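Local coordinates for uncharacterized protein (Pyrococcus furiosus, PDB 4XLZ) that removes an acetyl group from N,N'-diacetylchitobiose as a metal-dependent deacetylase of carbohydrate esterase family 14, at the interface of chains A and B. Coordinates in Å, arbitrary orientation; residue numbers count along the deposited sequence, not the author numbering. Chains: chain A/B, Uncharacterized protein.

The interface of chains A and B. Residues chain A 126, 171, 173-174, 176-177; chain B 105-107, 126-127, 179.
The short helix 172-176 of chain A lies against strand 103-109 and helix 118-131 of chain B, in one part of a two-fold symmetric interface between identical chains that may belong to the enzyme's oligomer. B:Lys126 leaves its helix with CG anti to the backbone N and bends at chi3 (76°), its side chain crossing that of A:Asp174 at about a right angle. There NZ forms a salt bridge and hydrogen bond of 2.7 Å with carboxylate oxygen OD2 of A:Asp174, approached from above the carboxylate plane, 38° out of it. The bent methylenes also pack against two isoleucines of chain A: CE meets CG2 of A:Ile173, and CD lies 4.0 Å from CD1 of A:Ile177. An alanine in place of B:Lys126 would lose both the ion pair and this aliphatic packing, and would probably loosen the hold on the short helix. A:Ile173 divides its branches, CG2 crossing B:Ile127 CG1 at 3.6 Å while CD1 reaches B:Leu107 CD2 at 3.7 Å. B:Tyr105 and A:Asp176 run antiparallel past each other, ring and carboxylate planes 69° apart, with CE2 of the ring 3.7 Å from the aspartate CB; B:Ile127 CG2 covers one ring face near its rim. Two waters complete the join: one links the phenol OH of B:Tyr105 to the backbone O of A:Asp176, and the other accepts a nearly straight bond from the backbone N of B:Trp106 and lies 2.6 Å from carboxylate OD1 of A:Asp176.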
# COMPACT_ATOMS: atom_id res chain seq x y z
N LYS A 126 -11.14 2.45 18.88
CA LYS A 126 -10.77 3.36 20.02
C LYS A 126 -12.04 4.08 20.49
O LYS A 126 -12.32 4.18 21.70
CB LYS A 126 -9.81 4.43 19.43
CG LYS A 126 -9.31 5.37 20.54
CD LYS A 126 -7.88 6.08 20.17
CE LYS A 126 -8.06 6.99 19.13
NZ LYS A 126 -6.56 7.29 18.70
N SER A 171 -5.56 -3.98 18.44
CA SER A 171 -5.23 -2.63 18.92
C SER A 171 -4.90 -2.59 20.42
O SER A 171 -5.54 -1.93 21.22
CB SER A 171 -6.33 -1.65 18.49
OG SER A 171 -5.77 -0.36 18.42
N ILE A 173 -2.64 -1.34 22.26
CA ILE A 173 -2.18 -0.19 23.06
C ILE A 173 -3.42 0.44 23.73
O ILE A 173 -3.30 1.07 24.80
CB ILE A 173 -1.43 0.80 22.20
CG1 ILE A 173 -0.23 0.09 21.61
CG2 ILE A 173 -0.84 1.94 23.08
CD1 ILE A 173 0.71 -0.69 22.61
N ASP A 174 -4.64 0.30 23.17
CA ASP A 174 -5.85 0.81 23.86
C ASP A 174 -5.94 0.20 25.24
O ASP A 174 -6.18 0.96 26.15
CB ASP A 174 -7.09 0.33 23.02
CG ASP A 174 -7.38 1.16 21.83
OD1 ASP A 174 -8.33 0.70 21.06
OD2 ASP A 174 -6.74 2.24 21.59
N ASP A 176 -3.64 -1.08 26.95
CA ASP A 176 -2.53 -0.59 27.81
C ASP A 176 -2.71 0.80 28.37
O ASP A 176 -2.06 1.15 29.38
CB ASP A 176 -1.18 -0.58 27.05
CG ASP A 176 -0.79 -1.96 26.54
OD1 ASP A 176 -0.13 -2.06 25.52
OD2 ASP A 176 -1.22 -3.00 27.08
N ILE A 177 -3.49 1.66 27.72
CA ILE A 177 -3.75 3.03 28.22
C ILE A 177 -5.09 3.12 28.90
O ILE A 177 -5.48 4.24 29.25
CB ILE A 177 -3.66 4.10 27.19
CG1 ILE A 177 -4.70 3.94 26.02
CG2 ILE A 177 -2.26 4.03 26.47
CD1 ILE A 177 -5.05 5.25 25.32
N TYR B 105 5.59 -1.04 26.67
CA TYR B 105 4.47 -1.11 25.64
C TYR B 105 4.96 -1.91 24.46
O TYR B 105 6.02 -1.55 23.92
CB TYR B 105 4.12 0.29 25.15
CG TYR B 105 3.37 1.18 26.15
CD1 TYR B 105 4.09 2.02 27.08
CD2 TYR B 105 2.00 1.27 26.08
CE1 TYR B 105 3.38 2.89 27.92
CE2 TYR B 105 1.29 2.11 26.98
CZ TYR B 105 2.01 2.87 27.83
OH TYR B 105 1.34 3.78 28.72
N TRP B 106 4.23 -2.90 24.09
CA TRP B 106 4.58 -3.76 22.96
C TRP B 106 3.67 -3.40 21.79
O TRP B 106 2.45 -3.63 21.82
CB TRP B 106 4.30 -5.23 23.37
CG TRP B 106 5.15 -5.72 24.51
CD1 TRP B 106 4.74 -5.78 25.82
CD2 TRP B 106 6.48 -6.19 24.44
NE1 TRP B 106 5.82 -6.40 26.60
CE2 TRP B 106 6.88 -6.55 25.76
CE3 TRP B 106 7.36 -6.34 23.38
CZ2 TRP B 106 8.14 -7.15 26.04
CZ3 TRP B 106 8.66 -6.87 23.65
CH2 TRP B 106 8.98 -7.29 24.98
N LEU B 107 4.27 -2.85 20.73
CA LEU B 107 3.38 -2.54 19.54
C LEU B 107 3.04 -3.75 18.77
O LEU B 107 2.04 -3.74 18.01
CB LEU B 107 4.04 -1.50 18.62
CG LEU B 107 4.39 -0.14 19.23
CD1 LEU B 107 4.73 0.84 18.12
CD2 LEU B 107 3.28 0.43 20.15
N LYS B 126 -0.02 8.20 20.49
CA LYS B 126 -1.02 7.85 21.55
C LYS B 126 -0.25 7.65 22.85
O LYS B 126 -0.65 8.17 23.94
CB LYS B 126 -1.75 6.58 21.09
CG LYS B 126 -2.81 6.08 22.14
CD LYS B 126 -3.99 5.17 21.50
CE LYS B 126 -3.38 3.88 21.25
NZ LYS B 126 -4.53 3.17 20.41
N ILE B 127 0.86 6.89 22.83
CA ILE B 127 1.59 6.61 24.07
C ILE B 127 2.26 7.86 24.54
O ILE B 127 2.29 8.12 25.80
CB ILE B 127 2.59 5.47 23.78
CG1 ILE B 127 1.87 4.23 23.43
CG2 ILE B 127 3.51 5.29 25.09
CD1 ILE B 127 2.81 3.14 22.79
N LEU B 179 -6.88 12.65 25.33
CA LEU B 179 -5.40 12.67 25.28
C LEU B 179 -4.90 13.92 24.60
O LEU B 179 -4.87 14.00 23.30
CB LEU B 179 -4.82 11.46 24.47
CG LEU B 179 -5.17 10.11 25.01
CD1 LEU B 179 -4.71 9.09 23.94
CD2 LEU B 179 -4.24 9.88 26.30
O HOH W 1 1.83 -3.79 25.56
O HOH W 2 -0.82 3.36 30.46